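Local coordinates for protein chitinase (Chromobacterium violaceum, PDB 4TXG) that probably hydrolyses chitin by cleaving its glycosidic bonds, as a glycoside hydrolase of family 18 with carbohydrate-binding activity, at residues G151-I156 and N634-P639; T165-S170 and S214-A219; N503-L508 and P521-K526; A564-W569 and L577-E582; D608-A613 and I624-T629. All coordinates share one frame; numbering follows the deposited sequence.

Contact 1 of 5, residues G151-I156 and N634-P639; sequences GSRRRI and NTFSQP
Arg154 lies across the ring of Phe636 where the last turn of helix 627-636 meets the start of strand 155-161, the first parallel strand of the family 18 TIM barrel. A chi1 of -53° sets Arg154 CG anti to the carbonyl carbon and over the ring face, 3.6 Å from the Phe636 ring centroid in a CH-pi contact; the bend at chi2 then places CD. Arg154's guanidinium, nearly perpendicular to that ring, makes a salt bridge with Asp593 of helix 582-594. Ile156 brings CG1 to the ring edge, 4.1 Å from Phe636 CD2. Arg153 takes the other route: CG is anti to the backbone N (chi1 176°), the chain bends at chi3, and the guanidinium meets carbonyls at and just beyond the helix end, with Asp593 as a further partner of NH2. Arg153 N bonds to Phe636 O at 2.8 Å. The Arg153 guanidinium grips Gln638 O end-on, NH1 at 2.8 Å from Gln638 O and NH2 at 3.1 Å, with that oxygen in the guanidinium plane.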
# COMPACT_ATOMS: atom_id res chain seq x y z
N GLY A 151 -23.14 3.28 -2.66
CA GLY A 151 -23.23 4.12 -3.84
C GLY A 151 -21.97 4.90 -4.17
O GLY A 151 -22.03 5.90 -4.88
N SER A 152 -20.83 4.45 -3.67
CA SER A 152 -19.58 5.17 -3.90
C SER A 152 -18.94 4.82 -5.24
O SER A 152 -18.99 3.68 -5.69
CB SER A 152 -18.58 4.88 -2.77
OG SER A 152 -17.41 5.68 -2.95
N ARG A 153 -18.36 5.83 -5.88
CA ARG A 153 -17.58 5.69 -7.11
C ARG A 153 -16.16 5.17 -6.83
O ARG A 153 -15.50 4.64 -7.72
CB ARG A 153 -17.51 7.05 -7.81
CG ARG A 153 -16.64 7.14 -9.07
CD ARG A 153 -16.83 8.50 -9.77
NE ARG A 153 -16.53 9.65 -8.90
CZ ARG A 153 -17.44 10.36 -8.25
NH1 ARG A 153 -18.73 10.06 -8.35
NH2 ARG A 153 -17.06 11.38 -7.49
N ARG A 154 -15.70 5.35 -5.60
CA ARG A 154 -14.33 5.00 -5.21
C ARG A 154 -14.32 4.10 -4.00
O ARG A 154 -15.19 4.22 -3.13
CB ARG A 154 -13.52 6.25 -4.88
CG ARG A 154 -13.51 7.31 -5.96
CD ARG A 154 -12.65 6.92 -7.16
NE ARG A 154 -12.92 7.84 -8.27
CZ ARG A 154 -12.88 7.51 -9.55
NH1 ARG A 154 -12.53 6.27 -9.91
NH2 ARG A 154 -13.20 8.42 -10.46
N ARG A 155 -13.32 3.23 -3.89
CA ARG A 155 -13.14 2.51 -2.64
C ARG A 155 -12.80 3.51 -1.54
O ARG A 155 -12.11 4.50 -1.79
CB ARG A 155 -12.04 1.46 -2.75
CG ARG A 155 -12.31 0.40 -3.79
CD ARG A 155 -11.36 -0.78 -3.64
NE ARG A 155 -11.51 -1.70 -4.76
CZ ARG A 155 -10.85 -1.57 -5.90
NH1 ARG A 155 -10.00 -0.56 -6.05
NH2 ARG A 155 -11.04 -2.44 -6.89
N ILE A 156 -13.33 3.25 -0.35
CA ILE A 156 -13.03 4.02 0.84
C ILE A 156 -12.73 2.98 1.90
O ILE A 156 -13.63 2.35 2.45
CB ILE A 156 -14.20 4.94 1.25
CG1 ILE A 156 -14.51 5.93 0.13
CG2 ILE A 156 -13.87 5.68 2.56
CD1 ILE A 156 -15.78 6.76 0.38
N ASN A 634 -18.71 11.99 0.79
CA ASN A 634 -19.57 12.98 0.15
C ASN A 634 -19.04 13.36 -1.24
O ASN A 634 -19.81 13.63 -2.16
CB ASN A 634 -19.72 14.22 1.02
CG ASN A 634 -20.60 13.98 2.24
OD1 ASN A 634 -21.53 13.17 2.19
ND2 ASN A 634 -20.32 14.69 3.33
N THR A 635 -17.73 13.37 -1.37
CA THR A 635 -17.09 13.66 -2.65
C THR A 635 -17.29 12.51 -3.64
O THR A 635 -17.64 12.73 -4.79
CB THR A 635 -15.60 13.92 -2.46
OG1 THR A 635 -15.42 15.01 -1.54
CG2 THR A 635 -14.93 14.26 -3.79
N PHE A 636 -17.11 11.27 -3.17
CA PHE A 636 -17.09 10.12 -4.07
C PHE A 636 -18.47 9.46 -4.33
O PHE A 636 -18.56 8.55 -5.16
CB PHE A 636 -16.12 9.06 -3.53
CG PHE A 636 -14.68 9.51 -3.49
CD1 PHE A 636 -14.21 10.47 -4.38
CD2 PHE A 636 -13.79 8.92 -2.59
CE1 PHE A 636 -12.88 10.87 -4.35
CE2 PHE A 636 -12.46 9.32 -2.55
CZ PHE A 636 -12.00 10.30 -3.44
N SER A 637 -19.52 9.90 -3.63
CA SER A 637 -20.86 9.33 -3.83
C SER A 637 -21.79 10.29 -4.58
O SER A 637 -22.99 10.01 -4.78
CB SER A 637 -21.49 8.95 -2.49
OG SER A 637 -21.70 10.11 -1.69
N GLN A 638 -21.23 11.42 -4.99
CA GLN A 638 -21.94 12.42 -5.80
C GLN A 638 -21.13 12.66 -7.08
O GLN A 638 -19.97 12.29 -7.14
CB GLN A 638 -22.13 13.71 -5.01
CG GLN A 638 -23.01 13.56 -3.76
CD GLN A 638 -24.44 13.15 -4.09
OE1 GLN A 638 -24.95 13.41 -5.18
NE2 GLN A 638 -25.10 12.50 -3.13
N PRO A 639 -21.75 13.25 -8.12
CA PRO A 639 -20.99 13.46 -9.36
C PRO A 639 -19.68 14.22 -9.14
O PRO A 639 -19.61 15.09 -8.26
CB PRO A 639 -21.96 14.27 -10.22
CG PRO A 639 -23.31 13.80 -9.76
CD PRO A 639 -23.17 13.60 -8.28

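Contact 2 of 5, residues T165-S170 and S214-A219; sequences TGKDGS and SWPGVA
Lys167 and Trp215 meet between two loops of the TIM barrel. Segment 165-170 comes after barrel strand 155-161; the loop holding 214-219 follows barrel strand 185-193 and the short strand 199-200. Each loop carries a beta turn, type I from Gly166 to Gly169 and type II from Trp215 to Val218.

Two hydrogen bonds join them, each from a side chain to a backbone carbonyl. The indole NE1 of Trp215 gives a somewhat bent bond to Thr165 O, 3.0 Å away, with the oxygen near the ring plane and a lone pair in the carbonyl plane receiving the proton. Lys167 NZ reaches Ser214 O at 2.7 Å and approaches nearly along the C=O axis.

The cationic contact is looser. Lys167 bends at chi2 (-63°) and then runs extended, crossing Trp215 at about a right angle; NZ ends 4.6 Å from the centroid of the Trp215 five-membered ring, an off-centre cation-pi contact.

Around the pair, Met213 packs on both Thr165 and Lys167, and the Trp215 ring meets that of His232, planes at about 30°. Lys167 CE also lies beside the indole, 3.9 Å from Trp215 NE1.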
# COMPACT_ATOMS: atom_id res chain seq x y z
N THR A 165 -9.51 -0.85 22.87
CA THR A 165 -10.64 -1.52 23.50
C THR A 165 -11.19 -0.72 24.67
O THR A 165 -12.28 -1.01 25.16
CB THR A 165 -10.24 -2.90 24.02
OG1 THR A 165 -9.30 -2.74 25.09
CG2 THR A 165 -9.61 -3.72 22.91
N GLY A 166 -10.41 0.26 25.12
CA GLY A 166 -10.79 1.07 26.26
C GLY A 166 -10.66 0.39 27.62
O GLY A 166 -11.01 0.99 28.63
N LYS A 167 -10.15 -0.83 27.66
CA LYS A 167 -10.14 -1.58 28.92
C LYS A 167 -9.15 -0.99 29.94
O LYS A 167 -9.30 -1.20 31.15
CB LYS A 167 -9.82 -3.05 28.68
CG LYS A 167 -10.87 -3.80 27.87
CD LYS A 167 -12.21 -3.85 28.60
CE LYS A 167 -13.25 -4.63 27.81
NZ LYS A 167 -14.54 -4.75 28.56
N ASP A 168 -8.16 -0.25 29.46
CA ASP A 168 -7.19 0.38 30.36
C ASP A 168 -7.62 1.80 30.74
O ASP A 168 -6.91 2.51 31.45
CB ASP A 168 -5.79 0.40 29.74
CG ASP A 168 -5.73 1.22 28.46
OD1 ASP A 168 -6.79 1.68 27.97
OD2 ASP A 168 -4.61 1.40 27.92
N GLY A 169 -8.78 2.22 30.25
CA GLY A 169 -9.30 3.54 30.56
C GLY A 169 -9.05 4.60 29.50
O GLY A 169 -9.58 5.70 29.60
N SER A 170 -8.25 4.27 28.49
CA SER A 170 -8.01 5.20 27.38
C SER A 170 -9.22 5.19 26.45
O SER A 170 -10.06 4.29 26.54
CB SER A 170 -6.72 4.82 26.63
OG SER A 170 -6.80 3.50 26.10
N SER A 214 -16.05 -8.29 25.63
CA SER A 214 -17.36 -7.65 25.51
C SER A 214 -17.30 -6.28 26.16
O SER A 214 -16.35 -5.97 26.90
CB SER A 214 -18.46 -8.52 26.13
OG SER A 214 -18.30 -8.62 27.53
N TRP A 215 -18.30 -5.46 25.88
CA TRP A 215 -18.34 -4.09 26.36
C TRP A 215 -19.70 -3.78 26.98
O TRP A 215 -20.52 -3.10 26.37
CB TRP A 215 -18.03 -3.12 25.20
CG TRP A 215 -16.62 -3.25 24.69
CD1 TRP A 215 -15.52 -2.59 25.15
CD2 TRP A 215 -16.16 -4.10 23.63
NE1 TRP A 215 -14.41 -2.96 24.45
CE2 TRP A 215 -14.77 -3.89 23.50
CE3 TRP A 215 -16.78 -5.01 22.77
CZ2 TRP A 215 -13.99 -4.56 22.55
CZ3 TRP A 215 -16.01 -5.68 21.82
CH2 TRP A 215 -14.63 -5.45 21.73
N PRO A 216 -19.93 -4.30 28.19
CA PRO A 216 -21.21 -4.16 28.89
C PRO A 216 -21.59 -2.70 29.02
O PRO A 216 -20.73 -1.89 29.40
CB PRO A 216 -20.93 -4.77 30.27
CG PRO A 216 -19.76 -5.65 30.07
CD PRO A 216 -18.93 -5.01 29.01
N GLY A 217 -22.83 -2.36 28.69
CA GLY A 217 -23.33 -1.01 28.89
C GLY A 217 -23.00 -0.03 27.79
O GLY A 217 -23.48 1.10 27.81
N VAL A 218 -22.17 -0.44 26.84
CA VAL A 218 -21.87 0.42 25.70
C VAL A 218 -22.91 0.22 24.60
O VAL A 218 -22.99 -0.85 23.98
CB VAL A 218 -20.46 0.16 25.15
CG1 VAL A 218 -20.18 1.04 23.92
CG2 VAL A 218 -19.42 0.39 26.23
N ALA A 219 -23.73 1.25 24.38
CA ALA A 219 -24.81 1.18 23.41
C ALA A 219 -24.26 0.95 22.00
O ALA A 219 -23.33 1.63 21.57
CB ALA A 219 -25.64 2.45 23.45

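Contact 3 of 5, residues N503-L508 and P521-K526; sequences NIWHDL and PMWHAK
Ile504 and Trp505 press side by side onto the first turn of helix 522-530. The CB of Ile504 points at the helix and splits into two branches, both of which end up working on His524. The short branch, CG2, stands over the imidazole face, 3.5 Å from His524 NE2. The longer one starts at CG1, which a chi1 of 76° sets between the backbone N and the carbonyl carbon; there CG1 lies 3.7 Å from Pro521 CD. At the tip, CD1 rests over the same imidazole face, 3.9 Å from the His524 ring centroid in a CH-pi contact, and also comes within 4.4 Å of Trp523 CZ3. Both nitrogens of that imidazole are used, ND1 with Tyr536 OH and NE2 with Ile501 O, which should fix the ring's rotation.

The two segments belong to the insertion between the last two strands of the TIM barrel, 457-462 and 599-603. Asn503 to His506 form a type I beta turn, and Pro521 is the N-cap residue of the helix. Pro521 is flanked by two indoles. Its CD lies almost straight above the five-membered ring of Trp505, 3.5 Å from that centroid, while its CG stands over the centre of the Trp523 ring. The two tryptophans touch as well, planes nearly perpendicular, with Trp505 CZ2 4.0 Å from Trp523 CZ2. Trp505 NE1 bonds to Tyr540 OH and Trp523 NE1 to Ala606 O.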
# COMPACT_ATOMS: atom_id res chain seq x y z
N ASN A 503 2.76 14.13 21.35
CA ASN A 503 3.07 12.74 21.03
C ASN A 503 2.14 11.77 21.78
O ASN A 503 2.58 10.75 22.30
CB ASN A 503 4.54 12.47 21.37
CG ASN A 503 5.06 11.13 20.86
OD1 ASN A 503 4.72 10.69 19.76
ND2 ASN A 503 5.90 10.49 21.66
N ILE A 504 0.84 12.07 21.82
CA ILE A 504 -0.04 11.36 22.74
C ILE A 504 -0.36 9.93 22.32
O ILE A 504 -0.80 9.13 23.14
CB ILE A 504 -1.37 12.12 22.98
CG1 ILE A 504 -2.34 11.99 21.80
CG2 ILE A 504 -1.09 13.58 23.31
CD1 ILE A 504 -3.76 12.50 22.13
N TRP A 505 -0.13 9.60 21.05
CA TRP A 505 -0.33 8.23 20.59
C TRP A 505 1.00 7.49 20.48
O TRP A 505 1.18 6.63 19.62
CB TRP A 505 -1.06 8.22 19.25
CG TRP A 505 -2.54 8.09 19.39
CD1 TRP A 505 -3.27 8.19 20.54
CD2 TRP A 505 -3.48 7.82 18.34
NE1 TRP A 505 -4.61 8.00 20.27
CE2 TRP A 505 -4.76 7.77 18.92
CE3 TRP A 505 -3.35 7.61 16.96
CZ2 TRP A 505 -5.92 7.51 18.18
CZ3 TRP A 505 -4.50 7.36 16.22
CH2 TRP A 505 -5.76 7.31 16.83
N HIS A 506 1.93 7.82 21.38
CA HIS A 506 3.23 7.16 21.43
C HIS A 506 3.15 5.67 21.77
O HIS A 506 2.19 5.22 22.40
CB HIS A 506 4.13 7.84 22.46
CG HIS A 506 3.55 7.84 23.84
ND1 HIS A 506 2.89 8.93 24.37
CD2 HIS A 506 3.52 6.88 24.79
CE1 HIS A 506 2.48 8.65 25.59
NE2 HIS A 506 2.85 7.41 25.87
N ASP A 507 4.16 4.93 21.33
CA ASP A 507 4.45 3.61 21.87
C ASP A 507 5.38 3.76 23.08
O ASP A 507 5.97 4.82 23.29
CB ASP A 507 5.10 2.72 20.81
CG ASP A 507 4.14 2.35 19.68
OD1 ASP A 507 2.93 2.19 19.96
OD2 ASP A 507 4.60 2.23 18.53
N LEU A 508 5.50 2.69 23.86
CA LEU A 508 6.40 2.68 25.00
C LEU A 508 7.58 1.74 24.74
O LEU A 508 7.41 0.71 24.10
CB LEU A 508 5.67 2.24 26.27
CG LEU A 508 4.49 3.11 26.72
CD1 LEU A 508 3.66 2.39 27.77
CD2 LEU A 508 4.99 4.44 27.26
N PRO A 521 -3.51 11.47 17.10
CA PRO A 521 -4.70 11.42 16.25
C PRO A 521 -5.00 12.81 15.72
O PRO A 521 -4.62 13.78 16.38
CB PRO A 521 -5.80 10.93 17.20
CG PRO A 521 -5.37 11.44 18.55
CD PRO A 521 -3.85 11.32 18.53
N MET A 522 -5.67 12.93 14.57
CA MET A 522 -5.90 14.26 14.02
C MET A 522 -6.83 15.11 14.90
O MET A 522 -6.76 16.35 14.86
CB MET A 522 -6.43 14.18 12.58
CG MET A 522 -5.30 14.20 11.52
SD MET A 522 -4.14 15.56 11.76
CE MET A 522 -5.25 16.96 11.67
N TRP A 523 -7.69 14.49 15.71
CA TRP A 523 -8.49 15.31 16.63
C TRP A 523 -7.59 16.04 17.62
O TRP A 523 -7.86 17.19 17.99
CB TRP A 523 -9.55 14.51 17.41
CG TRP A 523 -9.29 13.04 17.72
CD1 TRP A 523 -9.53 11.98 16.88
CD2 TRP A 523 -8.84 12.48 18.96
NE1 TRP A 523 -9.22 10.80 17.52
CE2 TRP A 523 -8.80 11.08 18.80
CE3 TRP A 523 -8.44 13.03 20.19
CZ2 TRP A 523 -8.37 10.21 19.81
CZ3 TRP A 523 -8.03 12.17 21.20
CH2 TRP A 523 -8.00 10.77 21.00
N HIS A 524 -6.51 15.40 18.06
CA HIS A 524 -5.63 16.07 19.00
C HIS A 524 -4.88 17.21 18.29
O HIS A 524 -4.74 18.29 18.86
CB HIS A 524 -4.65 15.10 19.66
CG HIS A 524 -3.78 15.75 20.69
ND1 HIS A 524 -4.30 16.41 21.78
CD2 HIS A 524 -2.43 15.88 20.77
CE1 HIS A 524 -3.30 16.91 22.50
NE2 HIS A 524 -2.17 16.61 21.91
N ALA A 525 -4.44 16.98 17.05
CA ALA A 525 -3.81 18.04 16.28
C ALA A 525 -4.75 19.23 16.05
O ALA A 525 -4.32 20.38 16.03
CB ALA A 525 -3.31 17.50 14.94
N LYS A 526 -6.04 18.94 15.88
CA LYS A 526 -7.03 20.01 15.71
C LYS A 526 -7.21 20.80 17.02
O LYS A 526 -7.40 22.02 16.98
CB LYS A 526 -8.36 19.43 15.22
CG LYS A 526 -8.34 19.07 13.72
CD LYS A 526 -8.36 20.36 12.90
CE LYS A 526 -7.68 20.23 11.54
NZ LYS A 526 -7.60 21.58 10.86

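Contact 4 of 5, residues A564-W569 and L577-E582; sequences AAPWLW and LSTEDE
Leu568 and Leu577 form an antiparallel hydrogen-bonded pair, N to O at 2.9 Å each way between Leu568 and Leu577, and Trp567 with Ser578 is the neighbouring non-hydrogen-bonded pair. Just past the strand, Thr579 N bonds to Pro566 O at 3.1 Å. The two leucines lie on one face of the sheet, and Leu568 CG also meets Thr579 CG2 at 4.1 Å. A chi1 of 58° sets Thr579 OG1 between the backbone N and the carbonyl carbon, 3.5 Å from Pro566 CB. This hairpin, 565-570/575-578, is the central pair of a four-stranded antiparallel sheet inserted between the last two barrel strands, consistent with the small insertion domain of many family 18 chitinases. A G1 bulge lies at the start of strand 565-570, against Asn560 of strand 556-560. Pro566 CG is 3.4 Å from Thr579 O and 3.9 Å from Asp581 OD1, which caps the following helix at Gln583 N; Asp581 OD2 pairs with Arg557. Water 2 links Pro566 O to Ser578 OG, itself bonded to Asn410 N.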
# COMPACT_ATOMS: atom_id res chain seq x y z
N ALA A 564 0.30 19.64 -1.31
CA ALA A 564 -0.98 19.30 -0.68
C ALA A 564 -0.77 18.85 0.76
O ALA A 564 -1.27 17.81 1.19
CB ALA A 564 -1.73 18.23 -1.49
N ALA A 565 -0.04 19.66 1.52
CA ALA A 565 0.37 19.29 2.87
C ALA A 565 0.11 20.39 3.89
O ALA A 565 0.61 21.51 3.75
CB ALA A 565 1.84 18.92 2.87
N PRO A 566 -0.69 20.09 4.93
CA PRO A 566 -0.81 20.97 6.08
C PRO A 566 0.15 20.56 7.18
O PRO A 566 0.55 19.40 7.26
CB PRO A 566 -2.27 20.78 6.52
CG PRO A 566 -2.59 19.33 6.12
CD PRO A 566 -1.61 18.94 5.01
N TRP A 567 0.51 21.51 8.04
CA TRP A 567 1.24 21.18 9.24
C TRP A 567 1.05 22.24 10.30
O TRP A 567 0.51 23.32 10.04
CB TRP A 567 2.74 21.01 8.96
CG TRP A 567 3.52 22.25 8.58
CD1 TRP A 567 4.29 23.03 9.40
CD2 TRP A 567 3.67 22.81 7.26
NE1 TRP A 567 4.89 24.04 8.68
CE2 TRP A 567 4.54 23.91 7.35
CE3 TRP A 567 3.14 22.47 6.00
CZ2 TRP A 567 4.88 24.69 6.25
CZ3 TRP A 567 3.49 23.24 4.90
CH2 TRP A 567 4.35 24.34 5.03
N LEU A 568 1.48 21.90 11.50
CA LEU A 568 1.52 22.85 12.59
C LEU A 568 2.96 23.21 12.87
O LEU A 568 3.81 22.33 12.98
CB LEU A 568 0.88 22.26 13.85
CG LEU A 568 -0.59 21.87 13.72
CD1 LEU A 568 -1.04 21.21 15.01
CD2 LEU A 568 -1.42 23.11 13.40
N TRP A 569 3.23 24.50 12.99
CA TRP A 569 4.54 24.97 13.38
C TRP A 569 4.42 25.76 14.67
O TRP A 569 3.70 26.75 14.74
CB TRP A 569 5.16 25.83 12.27
CG TRP A 569 6.46 26.49 12.63
CD1 TRP A 569 6.69 27.85 12.72
CD2 TRP A 569 7.70 25.85 12.93
NE1 TRP A 569 8.01 28.07 13.06
CE2 TRP A 569 8.65 26.86 13.20
CE3 TRP A 569 8.11 24.51 13.01
CZ2 TRP A 569 9.98 26.58 13.54
CZ3 TRP A 569 9.43 24.23 13.34
CH2 TRP A 569 10.35 25.26 13.60
N LEU A 577 4.64 19.55 13.32
CA LEU A 577 3.78 18.37 13.30
C LEU A 577 3.12 18.26 11.94
O LEU A 577 2.36 19.14 11.55
CB LEU A 577 2.70 18.44 14.39
CG LEU A 577 3.21 18.46 15.84
CD1 LEU A 577 2.05 18.69 16.80
CD2 LEU A 577 3.90 17.15 16.15
N SER A 578 3.41 17.19 11.21
CA SER A 578 2.77 16.99 9.92
C SER A 578 1.34 16.51 10.11
O SER A 578 1.10 15.52 10.80
CB SER A 578 3.54 15.97 9.07
OG SER A 578 2.80 15.66 7.90
N THR A 579 0.38 17.20 9.50
CA THR A 579 -1.02 16.86 9.69
C THR A 579 -1.71 16.48 8.38
O THR A 579 -1.10 16.50 7.30
CB THR A 579 -1.79 18.03 10.36
OG1 THR A 579 -1.68 19.20 9.54
CG2 THR A 579 -1.21 18.32 11.75
N GLU A 580 -2.97 16.12 8.48
CA GLU A 580 -3.80 15.81 7.32
C GLU A 580 -5.19 16.29 7.70
O GLU A 580 -5.73 15.88 8.73
CB GLU A 580 -3.78 14.30 7.01
CG GLU A 580 -4.51 13.89 5.74
CD GLU A 580 -3.67 14.08 4.48
OE1 GLU A 580 -3.24 15.21 4.20
OE2 GLU A 580 -3.43 13.08 3.78
N ASP A 581 -5.78 17.18 6.91
CA ASP A 581 -7.11 17.67 7.30
C ASP A 581 -7.97 17.95 6.07
O ASP A 581 -7.68 17.44 4.99
CB ASP A 581 -7.02 18.90 8.23
CG ASP A 581 -6.35 20.12 7.60
OD1 ASP A 581 -6.32 20.27 6.36
OD2 ASP A 581 -5.87 20.98 8.39
N GLU A 582 -9.04 18.72 6.24
CA GLU A 582 -10.03 18.80 5.16
C GLU A 582 -9.47 19.42 3.89
O GLU A 582 -9.89 19.07 2.78
CB GLU A 582 -11.26 19.57 5.63
CG GLU A 582 -12.02 18.83 6.72
CD GLU A 582 -12.75 19.75 7.68
OE1 GLU A 582 -12.19 20.08 8.76
OE2 GLU A 582 -13.90 20.13 7.37
O HOH W 1 -0.77 15.68 2.93
O HOH W 2 2.03 17.43 6.04

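Contact 5 of 5, residues D608-A613 and I624-T629; sequences DYDWKA and IGTTLT
Asp608 puts its carboxylate against the first turn of helix 627-636, where two backbone N-H groups meet it. Its CG is set against the helix start by a chi1 of -161°, anti to the backbone N. OD1 uses its syn lone pair for Leu628 N (2.9 Å from Asp608 OD1), and OD2 takes Thr629 N at 3.0 Å on its own syn side. OD1 also accepts from Tyr609 N, above the carboxylate plane. Water 3 donates to OD2 and joins it to Thr629 OG1, which also bonds to Tyr463 OH. So close to a helix start, the charge is probably stabilised further.

The helix, the last of the TIM barrel, follows directly on the hairpin 609-612/621-624, and Thr626 is its N-cap residue. Gly625 N bonds to Asp608 O, and Thr627 N to Tyr609 O. Thr627 OG1 lies 2.7 Å from Tyr609 O and 2.8 Å from Asp610 OD1; its one proton could serve either. Asp610 OD2 receives Thr626 N at 2.8 Å, well above the carboxylate plane; waters 4 and 5 donate to OD1 and OD2 respectively, each also bonding to Thr626 OG1. Thr627 CB sits over the Tyr609 ring, whose OH is hydrogen-bonded to Glu582 OE1 and touches Leu628 CD2 at 3.6 Å.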
# COMPACT_ATOMS: atom_id res chain seq x y z
N ASP A 608 -9.78 9.86 12.98
CA ASP A 608 -10.66 10.86 12.35
C ASP A 608 -11.38 11.64 13.45
O ASP A 608 -11.47 11.18 14.59
CB ASP A 608 -11.65 10.17 11.41
CG ASP A 608 -12.28 11.12 10.40
OD1 ASP A 608 -12.00 12.34 10.43
OD2 ASP A 608 -13.07 10.63 9.57
N TYR A 609 -11.89 12.83 13.12
CA TYR A 609 -12.31 13.77 14.15
C TYR A 609 -13.65 14.44 13.91
O TYR A 609 -14.14 14.48 12.79
CB TYR A 609 -11.23 14.85 14.32
CG TYR A 609 -10.97 15.69 13.08
CD1 TYR A 609 -11.74 16.82 12.81
CD2 TYR A 609 -9.95 15.37 12.19
CE1 TYR A 609 -11.51 17.61 11.69
CE2 TYR A 609 -9.70 16.16 11.07
CZ TYR A 609 -10.49 17.27 10.83
OH TYR A 609 -10.27 18.06 9.72
N ASP A 610 -14.24 14.95 14.99
CA ASP A 610 -15.39 15.86 14.95
C ASP A 610 -15.29 16.83 16.12
O ASP A 610 -14.66 16.54 17.14
CB ASP A 610 -16.72 15.11 15.04
CG ASP A 610 -17.23 14.64 13.70
OD1 ASP A 610 -17.23 15.43 12.73
OD2 ASP A 610 -17.67 13.47 13.62
N TRP A 611 -15.93 17.99 15.97
CA TRP A 611 -16.09 18.90 17.09
C TRP A 611 -17.17 18.39 18.03
O TRP A 611 -18.29 18.11 17.60
CB TRP A 611 -16.44 20.31 16.61
CG TRP A 611 -16.57 21.30 17.73
CD1 TRP A 611 -17.73 21.81 18.24
CD2 TRP A 611 -15.51 21.90 18.49
NE1 TRP A 611 -17.46 22.70 19.26
CE2 TRP A 611 -16.10 22.76 19.43
CE3 TRP A 611 -14.12 21.78 18.46
CZ2 TRP A 611 -15.34 23.51 20.34
CZ3 TRP A 611 -13.37 22.53 19.36
CH2 TRP A 611 -13.98 23.38 20.28
N LYS A 612 -16.83 18.25 19.30
CA LYS A 612 -17.78 17.78 20.30
C LYS A 612 -18.09 18.88 21.32
O LYS A 612 -17.34 19.07 22.27
CB LYS A 612 -17.24 16.54 21.01
CG LYS A 612 -16.93 15.39 20.05
CD LYS A 612 -18.21 14.88 19.41
CE LYS A 612 -17.93 13.74 18.45
NZ LYS A 612 -19.17 13.27 17.79
N ALA A 613 -19.20 19.58 21.10
CA ALA A 613 -19.54 20.78 21.86
C ALA A 613 -19.72 20.54 23.36
O ALA A 613 -19.43 21.43 24.17
CB ALA A 613 -20.81 21.41 21.28
N ILE A 624 -12.87 11.93 18.73
CA ILE A 624 -13.13 10.91 17.73
C ILE A 624 -14.37 11.24 16.90
O ILE A 624 -15.43 11.55 17.47
CB ILE A 624 -13.30 9.54 18.40
CG1 ILE A 624 -12.00 9.12 19.09
CG2 ILE A 624 -13.77 8.50 17.40
CD1 ILE A 624 -12.14 7.85 19.95
N GLY A 625 -14.25 11.19 15.58
CA GLY A 625 -15.37 11.52 14.72
C GLY A 625 -15.16 11.05 13.30
O GLY A 625 -14.37 10.14 13.05
N THR A 626 -15.88 11.67 12.37
CA THR A 626 -15.87 11.18 10.99
C THR A 626 -15.73 12.27 9.93
O THR A 626 -16.16 12.07 8.80
CB THR A 626 -17.16 10.38 10.67
OG1 THR A 626 -18.30 11.25 10.81
CG2 THR A 626 -17.31 9.18 11.61
N THR A 627 -15.15 13.41 10.28
CA THR A 627 -15.06 14.53 9.33
C THR A 627 -14.34 14.17 8.02
O THR A 627 -14.85 14.43 6.93
CB THR A 627 -14.36 15.74 9.97
OG1 THR A 627 -15.21 16.26 10.99
CG2 THR A 627 -14.11 16.84 8.93
N LEU A 628 -13.17 13.55 8.11
CA LEU A 628 -12.40 13.28 6.90
C LEU A 628 -13.03 12.16 6.04
O LEU A 628 -13.11 12.27 4.82
CB LEU A 628 -10.95 12.92 7.24
CG LEU A 628 -10.19 14.01 8.01
CD1 LEU A 628 -8.73 13.59 8.20
CD2 LEU A 628 -10.27 15.37 7.31
N THR A 629 -13.50 11.11 6.69
CA THR A 629 -14.18 10.04 5.97
C THR A 629 -15.48 10.56 5.35
O THR A 629 -15.84 10.17 4.24
CB THR A 629 -14.44 8.85 6.89
OG1 THR A 629 -13.18 8.29 7.28
CG2 THR A 629 -15.25 7.78 6.17
O HOH W 3 -13.75 8.06 9.87
O HOH W 4 -18.58 14.34 10.62
O HOH W 5 -19.63 11.56 13.60

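Overall arrangement
Contacts 3 and 4 are buried, contacts 1 and 5 partly so, and contact 2 lies at the surface. Contacts 1 and 5 hold opposite ends of helix 627-636: backbone N-H groups meet carboxylates at its start, and carbonyls meet an arginine at its finish. Contacts 3, 4 and 5 form one continuous cluster, their centres about 14 to 16 Å apart. Lys526 NZ of contact 3 makes a salt bridge to Asp581 OD2 of contact 4, and Trp523 packs on Tyr609 of contact 5. Their chemistry differs, rings and proline in contact 3, strand ladder in 4, carboxylates in 5. Contact 2, touching none of the others, joins two barrel loops through side-chain hydrogen bonds to backbone carbonyls and one cation-pi pair.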